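Local atomic coordinates of secreted effector CSEP0064 (PDB entry 6FMB), a protein that binds host RNA without cleaving it and inhibits the degradation of host ribosomal RNA induced by ribosome-inactivating proteins, preventing host cell death during fungal infection. Residues S31-Y35 and W63-V68. Residues are numbered along the deposited sequence; the frame is centred on the assembly and turned at random.
Sequences SFHGY and WQGGAV
Loop residues 31-35 and 63-68 meet at the surface, the CA atoms of His33 and Gly65 5.2 Å apart. Ser31 and Phe32, both opposite Tyr35, form a classic beta bulge leading into a type I' turn, Phe32 to Tyr35, closed by backbone hydrogen bonds Phe32 N to Tyr35 O (2.9 Å) and Tyr35 N to Phe32 O (3.1 Å). Phe32 (chi1 t) turns its ring edge to Trp63 O, 3.5 Å from CE2, and stacks on Tyr27. His33 (chi1 m), in left-handed backbone conformation, lays one ring face over the Gln64-Gly65 peptide, CE1 3.5 Å from Gln64 O; its own O meets the indole edge at Trp63 CH2 (3.3 Å). Gly34 has positive phi, as this turn requires. The Tyr35 ring (chi1 m) and Trp63 six-membered ring meet obliquely, centroids 5.2 Å apart, planes at 82°, Tyr35 CD1 3.5 Å from Trp63 CH2; Tyr35 OH lies 3.5 Å from Val68 CG2. Within 63-68, Trp63 NE1 donates a hydrogen bond to Ala67 O (3.0 Å). The contact joins the turn before strand 37-39 to the loop linking antiparallel strands 51-56 and 70-75 of an RNase-like fold.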
loop_
_atom_site.group_PDB
_atom_site.type_symbol
_atom_site.label_atom_id
_atom_site.label_comp_id
_atom_site.label_asym_id
_atom_site.label_seq_id
_atom_site.Cartn_x
_atom_site.Cartn_y
_atom_site.Cartn_z
ATOM N N SER A 31 -8.343 12.421 -0.884
ATOM C CA SER A 31 -9.793 12.684 -1.013
ATOM C C SER A 31 -10.678 11.495 -0.628
ATOM O O SER A 31 -11.898 11.668 -0.519
ATOM C CB SER A 31 -10.105 13.121 -2.434
ATOM O OG SER A 31 -10.017 12.034 -3.339
ATOM N N PHE A 32 -10.098 10.306 -0.450
ATOM C CA PHE A 32 -10.875 9.111 -0.080
ATOM C C PHE A 32 -10.520 8.759 1.358
ATOM O O PHE A 32 -9.537 8.065 1.626
ATOM C CB PHE A 32 -10.595 7.948 -1.051
ATOM C CG PHE A 32 -11.477 6.745 -0.835
ATOM C CD1 PHE A 32 -12.804 6.732 -1.275
ATOM C CD2 PHE A 32 -10.983 5.614 -0.192
ATOM C CE1 PHE A 32 -13.609 5.626 -1.063
ATOM C CE2 PHE A 32 -11.790 4.501 0.008
ATOM C CZ PHE A 32 -13.094 4.499 -0.449
ATOM N N HIS A 33 -11.297 9.317 2.289
ATOM C CA HIS A 33 -11.080 9.134 3.722
ATOM C C HIS A 33 -9.628 9.484 4.115
ATOM O O HIS A 33 -9.044 8.839 4.965
ATOM C CB HIS A 33 -11.470 7.694 4.125
ATOM C CG HIS A 33 -12.860 7.323 3.711
ATOM N ND1 HIS A 33 -13.951 7.548 4.515
ATOM C CD2 HIS A 33 -13.345 6.763 2.574
ATOM C CE1 HIS A 33 -15.045 7.141 3.900
ATOM N NE2 HIS A 33 -14.709 6.664 2.718
ATOM N N GLY A 34 -9.094 10.536 3.495
ATOM C CA GLY A 34 -7.760 11.028 3.816
ATOM C C GLY A 34 -6.614 10.513 2.954
ATOM O O GLY A 34 -5.474 10.962 3.132
ATOM N N TYR A 35 -6.914 9.605 2.017
ATOM C CA TYR A 35 -5.900 8.933 1.197
ATOM C C TYR A 35 -6.263 9.055 -0.282
ATOM O O TYR A 35 -7.434 9.302 -0.606
ATOM C CB TYR A 35 -5.781 7.454 1.657
ATOM C CG TYR A 35 -5.174 7.402 3.043
ATOM C CD1 TYR A 35 -5.958 7.552 4.176
ATOM C CD2 TYR A 35 -3.790 7.314 3.219
ATOM C CE1 TYR A 35 -5.397 7.600 5.449
ATOM C CE2 TYR A 35 -3.221 7.333 4.486
ATOM C CZ TYR A 35 -4.023 7.486 5.590
ATOM O OH TYR A 35 -3.471 7.531 6.843
ATOM N N TRP A 63 -10.062 -1.049 2.246
ATOM C CA TRP A 63 -10.072 -0.020 3.290
ATOM C C TRP A 63 -10.905 1.201 2.872
ATOM O O TRP A 63 -10.834 1.639 1.720
ATOM C CB TRP A 63 -8.633 0.385 3.628
ATOM C CG TRP A 63 -8.497 1.381 4.765
ATOM C CD1 TRP A 63 -8.229 1.098 6.073
ATOM C CD2 TRP A 63 -8.569 2.809 4.677
ATOM N NE1 TRP A 63 -8.143 2.251 6.796
ATOM C CE2 TRP A 63 -8.363 3.320 5.976
ATOM C CE3 TRP A 63 -8.794 3.706 3.630
ATOM C CZ2 TRP A 63 -8.381 4.683 6.245
ATOM C CZ3 TRP A 63 -8.804 5.053 3.887
ATOM C CH2 TRP A 63 -8.599 5.533 5.198
ATOM N N GLN A 64 -11.646 1.768 3.822
ATOM C CA GLN A 64 -12.458 2.968 3.550
ATOM C C GLN A 64 -12.822 3.713 4.833
ATOM O O GLN A 64 -13.985 4.051 5.082
ATOM C CB GLN A 64 -13.689 2.646 2.694
ATOM C CG GLN A 64 -14.456 1.411 3.104
ATOM C CD GLN A 64 -15.397 0.892 2.018
ATOM O OE1 GLN A 64 -16.433 0.285 2.318
ATOM N NE2 GLN A 64 -15.014 1.051 0.782
ATOM N N GLY A 65 -11.781 4.009 5.598
ATOM C CA GLY A 65 -11.835 4.929 6.731
ATOM C C GLY A 65 -11.344 4.310 8.006
ATOM O O GLY A 65 -11.249 3.101 8.140
ATOM N N GLY A 66 -11.043 5.179 8.962
ATOM C CA GLY A 66 -10.616 4.762 10.291
ATOM C C GLY A 66 -9.115 4.551 10.405
ATOM O O GLY A 66 -8.325 5.091 9.632
ATOM N N ALA A 67 -8.727 3.773 11.411
ATOM C CA ALA A 67 -7.336 3.442 11.691
ATOM C C ALA A 67 -6.634 2.844 10.465
ATOM O O ALA A 67 -7.250 2.084 9.706
ATOM C CB ALA A 67 -7.288 2.437 12.824
ATOM N N VAL A 68 -5.367 3.208 10.254
ATOM C CA VAL A 68 -4.502 2.570 9.249
ATOM C C VAL A 68 -3.477 1.710 9.997
ATOM O O VAL A 68 -2.725 2.214 10.812
ATOM C CB VAL A 68 -3.814 3.632 8.358
ATOM C CG1 VAL A 68 -2.749 3.028 7.452
ATOM C CG2 VAL A 68 -4.854 4.376 7.542
#